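Local coordinates for PRD-containing transcription regulator (Lactobacillus casei, PDB 3NUF), which probably regulates transcription through its PRD, a helical PTS-regulation domain that in related regulators responds to phosphorylation by the sugar phosphotransferase system, at residues 32-35 and 36-40; 55-58 and 59-62. One frame throughout, in Å; residues are numbered along the deposited sequence. Where two conformers were deposited one is given.

Interaction 1. Residues 32-35 and 36-40; sequences VNYV and IKLAA. With EDO (1,2-ethanediol), chain G.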
loop_
_atom_site.group_PDB
_atom_site.type_symbol
_atom_site.label_atom_id
_atom_site.label_comp_id
_atom_site.label_asym_id
_atom_site.label_seq_id
_atom_site.Cartn_x
_atom_site.Cartn_y
_atom_site.Cartn_z
ATOM N N VAL A 32 5.797 -3.469 -3.075
ATOM C CA VAL A 32 6.049 -3.468 -1.638
ATOM C C VAL A 32 7.286 -2.651 -1.288
ATOM O O VAL A 32 7.273 -1.830 -0.348
ATOM C CB VAL A 32 6.173 -4.924 -1.128
ATOM C CG1 VAL A 32 6.588 -4.939 0.346
ATOM C CG2 VAL A 32 4.874 -5.624 -1.265
ATOM N N ASN A 33 8.392 -2.858 -2.008
ATOM C CA ASN A 33 9.570 -2.077 -1.779
ATOM C C ASN A 33 9.299 -0.572 -1.888
ATOM O O ASN A 33 9.756 0.239 -1.081
ATOM C CB ASN A 33 10.660 -2.408 -2.797
ATOM C CG ASN A 33 11.286 -3.777 -2.631
ATOM O OD1 ASN A 33 11.116 -4.432 -1.648
ATOM N ND2 ASN A 33 12.041 -4.180 -3.657
ATOM N N TYR A 34 8.573 -0.181 -2.964
ATOM C CA TYR A 34 8.229 1.225 -3.205
ATOM C C TYR A 34 7.455 1.815 -2.030
ATOM O O TYR A 34 7.754 2.925 -1.537
ATOM C CB TYR A 34 7.451 1.367 -4.514
ATOM C CG TYR A 34 6.809 2.696 -4.750
ATOM C CD1 TYR A 34 7.507 3.710 -5.366
ATOM C CD2 TYR A 34 5.496 2.945 -4.379
ATOM C CE1 TYR A 34 6.917 4.923 -5.600
ATOM C CE2 TYR A 34 4.921 4.176 -4.577
ATOM C CZ TYR A 34 5.648 5.132 -5.195
ATOM O OH TYR A 34 5.070 6.378 -5.437
ATOM N N VAL A 35 6.454 1.083 -1.568
ATOM C CA VAL A 35 5.621 1.575 -0.456
ATOM C C VAL A 35 6.434 1.721 0.853
ATOM O O VAL A 35 6.303 2.722 1.573
ATOM C CB VAL A 35 4.384 0.769 -0.258
ATOM C CG1 VAL A 35 3.594 1.265 0.955
ATOM C CG2 VAL A 35 3.490 0.874 -1.499
ATOM N N ILE A 36 7.289 0.745 1.133
ATOM C CA ILE A 36 8.141 0.802 2.333
ATOM C C ILE A 36 9.025 2.050 2.257
ATOM O O ILE A 36 9.151 2.818 3.220
ATOM C CB ILE A 36 8.981 -0.465 2.467
ATOM C CG1 ILE A 36 8.101 -1.640 2.873
ATOM C CG2 ILE A 36 10.091 -0.238 3.504
ATOM C CD1 ILE A 36 8.801 -3.016 2.823
ATOM N N LYS A 37 9.645 2.273 1.120
ATOM C CA LYS A 37 10.523 3.449 0.935
ATOM C C LYS A 37 9.815 4.785 0.956
ATOM O O LYS A 37 10.307 5.796 1.486
ATOM C CB LYS A 37 11.320 3.269 -0.319
ATOM C CG LYS A 37 12.360 2.138 -0.200
ATOM C CD LYS A 37 13.159 1.960 -1.485
ATOM C CE LYS A 37 12.462 1.207 -2.574
ATOM N NZ LYS A 37 13.390 0.925 -3.770
ATOM N N LEU A 38 8.625 4.829 0.361
ATOM C CA LEU A 38 7.833 6.026 0.348
ATOM C C LEU A 38 7.416 6.360 1.793
ATOM O O LEU A 38 7.510 7.505 2.281
ATOM C CB LEU A 38 6.556 5.775 -0.503
ATOM C CG LEU A 38 5.641 6.964 -0.569
ATOM C CD1 LEU A 38 6.281 8.108 -1.334
ATOM C CD2 LEU A 38 4.317 6.628 -1.260
ATOM N N ALA A 39 6.936 5.365 2.523
ATOM C CA ALA A 39 6.508 5.561 3.915
ATOM C C ALA A 39 7.700 5.996 4.761
ATOM O O ALA A 39 7.560 6.932 5.552
ATOM C CB ALA A 39 5.887 4.255 4.469
ATOM N N ALA A 40 8.848 5.385 4.554
ATOM C CA ALA A 40 10.072 5.742 5.326
ATOM C C ALA A 40 10.479 7.189 5.059
ATOM O O ALA A 40 10.907 7.872 5.991
ATOM C CB ALA A 40 11.184 4.789 4.989
HETATM C C1 EDO G . 6.606 7.954 -7.582
HETATM O O1 EDO G . 6.204 8.224 -6.236
HETATM C C2 EDO G . 5.515 8.444 -8.493
HETATM O O2 EDO G . 5.067 7.364 -9.322
#
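Tyr34 and Leu38, one helical turn apart, run alongside each other in the same direction, with ring atom CE2 of Tyr34 4.2 Å from methyl CD2 of Leu38. The apolar contacts follow this i to i+4 spacing. Val32 CG1 meets Ile36 CD1 at 3.8 Å, the two side chains crossing at a slant. In Ile36 the CG1 branch sits beside its own backbone N (chi1 -72°), which turns that arm back toward the preceding turn and lays CG1 3.3 Å from Val32 O.

Lys37 uses its aliphatic part in a similar way. Its chain bends at chi3 (-79°) and curls over the turn before it, placing CE 3.2 Å from Asn33 O and 4.0 Å from Asn33 CB.

Backbone hydrogen bonds run in an unbroken alpha-helical ladder: Ile36 N to Val32 O, Lys37 N to Asn33 O, Leu38 N to Tyr34 O (2.8 Å) and Ala39 N to Val35 O.

At the polar end of Tyr34, its OH faces O1 of a 1,2-ethanediol, probably from the crystallisation liquor, which lies in the plane of the ring, at its rim. The modelled OH to O1 separation of 2.3 Å is implausibly short for a hydrogen bond, and its details are doubtful. His96 stacks on the Tyr34 ring and also bonds the diol, as does Gln92, which gives the tyrosine hydroxyl a weak hydrogen bond.

Chemically, one flank of helix 25-41 faces the apolar interior, where Val35 and Leu38 pack against Val93 and Phe112 also packs on Val35. Another carries the Tyr34 hydroxyl into a small polar cluster with Gln92 and His96, whose own hydrogen bonds to the diol imply that such a molecule can be accommodated there.

Interaction 2. Residues 55-58 and 59-62; sequences TNHL and IEML. With EDO (1,2-ethanediol), chain F.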
loop_
_atom_site.group_PDB
_atom_site.type_symbol
_atom_site.label_atom_id
_atom_site.label_comp_id
_atom_site.label_asym_id
_atom_site.label_seq_id
_atom_site.Cartn_x
_atom_site.Cartn_y
_atom_site.Cartn_z
ATOM N N THR A 55 0.990 -5.903 2.566
ATOM C CA THR A 55 1.353 -6.643 1.370
ATOM C C THR A 55 0.154 -7.310 0.771
ATOM O O THR A 55 -0.043 -7.293 -0.441
ATOM C CB THR A 55 2.490 -7.675 1.670
ATOM O OG1 THR A 55 3.635 -6.948 2.046
ATOM C CG2 THR A 55 2.814 -8.520 0.452
ATOM N N ASN A 56 -0.677 -7.952 1.593
ATOM C CA ASN A 56 -1.861 -8.611 1.083
ATOM C C ASN A 56 -2.724 -7.613 0.307
ATOM O O ASN A 56 -3.216 -7.896 -0.789
ATOM C CB ASN A 56 -2.663 -9.274 2.244
ATOM C CG ASN A 56 -3.910 -9.987 1.774
ATOM O OD1 ASN A 56 -3.822 -11.090 1.257
ATOM N ND2 ASN A 56 -5.085 -9.322 1.905
ATOM N N HIS A 57 -2.887 -6.436 0.883
ATOM C CA HIS A 57 -3.738 -5.431 0.242
ATOM C C HIS A 57 -3.087 -4.882 -1.033
ATOM O O HIS A 57 -3.770 -4.682 -2.051
ATOM C CB HIS A 57 -4.076 -4.288 1.180
ATOM C CG HIS A 57 -5.116 -3.378 0.615
ATOM N ND1 HIS A 57 -6.391 -3.848 0.332
ATOM C CD2 HIS A 57 -5.062 -2.101 0.161
ATOM C CE1 HIS A 57 -7.075 -2.869 -0.257
ATOM N NE2 HIS A 57 -6.299 -1.798 -0.363
ATOM N N LEU A 58 -1.782 -4.655 -0.985
ATOM C CA LEU A 58 -1.071 -4.174 -2.178
ATOM C C LEU A 58 -1.151 -5.178 -3.327
ATOM O O LEU A 58 -1.373 -4.816 -4.489
ATOM C CB LEU A 58 0.365 -3.803 -1.893
ATOM C CG LEU A 58 0.638 -2.592 -1.019
ATOM C CD1 LEU A 58 2.137 -2.566 -0.601
ATOM C CD2 LEU A 58 0.157 -1.291 -1.664
ATOM N N ILE A 59 -1.007 -6.459 -3.025
ATOM C CA ILE A 59 -1.180 -7.487 -4.045
ATOM C C ILE A 59 -2.574 -7.493 -4.643
ATOM O O ILE A 59 -2.724 -7.607 -5.878
ATOM C CB ILE A 59 -0.796 -8.864 -3.483
ATOM C CG1 ILE A 59 0.727 -8.893 -3.271
ATOM C CG2 ILE A 59 -1.218 -10.008 -4.419
ATOM C CD1 ILE A 59 1.249 -10.133 -2.445
ATOM N N GLU A 60 -3.585 -7.326 -3.801
ATOM C CA GLU A 60 -4.945 -7.223 -4.287
ATOM C C GLU A 60 -5.149 -6.017 -5.224
ATOM O O GLU A 60 -5.746 -6.138 -6.289
ATOM C CB GLU A 60 -5.917 -7.153 -3.096
ATOM C CG GLU A 60 -7.352 -6.905 -3.501
ATOM C CD GLU A 60 -8.286 -6.680 -2.295
ATOM O OE1 GLU A 60 -8.315 -7.618 -1.458
ATOM O OE2 GLU A 60 -8.950 -5.600 -2.170
HETATM N N MSE A 61 -4.618 -4.871 -4.822
HETATM C CA MSE A 61 -4.691 -3.645 -5.663
HETATM C C MSE A 61 -3.961 -3.824 -6.996
HETATM O O MSE A 61 -4.464 -3.448 -8.040
HETATM C CB MSE A 61 -4.083 -2.457 -4.932
HETATM C CG MSE A 61 -4.834 -1.997 -3.699
HETATM SE SE MSE A 61 -3.938 -0.591 -2.728
HETATM C CE MSE A 61 -3.929 0.661 -4.155
ATOM N N LEU A 62 -2.744 -4.379 -6.962
ATOM C CA LEU A 62 -2.017 -4.676 -8.175
ATOM C C LEU A 62 -2.808 -5.603 -9.065
ATOM O O LEU A 62 -2.938 -5.411 -10.270
ATOM C CB LEU A 62 -0.623 -5.210 -7.808
ATOM C CG LEU A 62 0.319 -5.559 -8.961
ATOM C CD1 LEU A 62 0.607 -4.310 -9.765
ATOM C CD2 LEU A 62 1.598 -6.236 -8.373
HETATM C C1 EDO F . 0.076 -9.887 -9.217
HETATM O O1 EDO F . -0.257 -10.197 -10.582
HETATM C C2 EDO F . -1.032 -9.157 -8.469
HETATM O O2 EDO F . -2.140 -10.002 -8.136
HETATM O O HOH W 1 -7.493 -6.315 0.909
#
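His57 and Glu60 share a water that bridges one helical turn. The water lies in the plane of the imidazole at its edge, 2.8 Å from His57 ND1, and, in the Glu60 conformer described, donates a hydrogen bond to Glu60 OE1, also at 2.8 Å. The carboxylate and imidazole planes stand 70° apart, so the two groups do not stack. In the same conformer OE2 makes a salt bridge to Arg64, giving each carboxylate oxygen a partner.

On another side of the imidazole comes selenomethionine Met61, whose SE is 3.4 Å from His57 CD2 and 4.1 Å from the ring centroid, an oblique selenium-aromatic contact. A bend at chi3 (60°) turns the terminal methyl CE away from the ring, leaving CG and SE as the atoms that touch it. His111 meets the same imidazole with its plane at about 20°. Replacing the imidazole with the methyl of an alanine would probably strip the bridging water of its ring partner and open a gap beside the selenium.

Each backbone carbonyl of 55-58 accepts from the N-H four residues on: Thr55 O from Ile59, Asn56 O from Glu60, His57 O from Met61, and Leu58 O from Leu62 N at 2.9 Å. Thr55 OG1 is bonded to the carbonyl of Leu51, which leaves methyl CG2, anti to the backbone N, to meet Ile59 CD1 at 3.7 Å. Ile59 O receives a weak hydrogen bond of 3.3 Å from O2 of a 1,2-ethanediol, which also bonds Ser23 and Lys66.

Leu58 packs on Leu31 and Val35 of helix 25-41, and Met61 on Leu108 of helix 104-115. Such an amphipathic alpha-helix, polar along one flank and apolar toward its neighbours, belongs to the all-helical bundle of a PRD.

Overall arrangement
Interaction 1 lies on helix 25-41 and interaction 2 on helix 48-67, consecutive helices of the PRD; interaction 1 comes first in the sequence. Their centres are about 14 Å apart, yet they touch through side chains: Val32 CG2 lies 3.8 Å from Thr55 OG1, and Val35 CG2 approaches Leu58 CD1 equally closely. Helix 84-97 joins both, since Val93 packs on Val35 and Leu38 from interaction 1 and on Leu58 from interaction 2. Helix 104-115 also reaches both, through Phe112 and Leu108. The two stretches thus contribute to one continuous hydrophobic interior of this single-chain, all-helical domain.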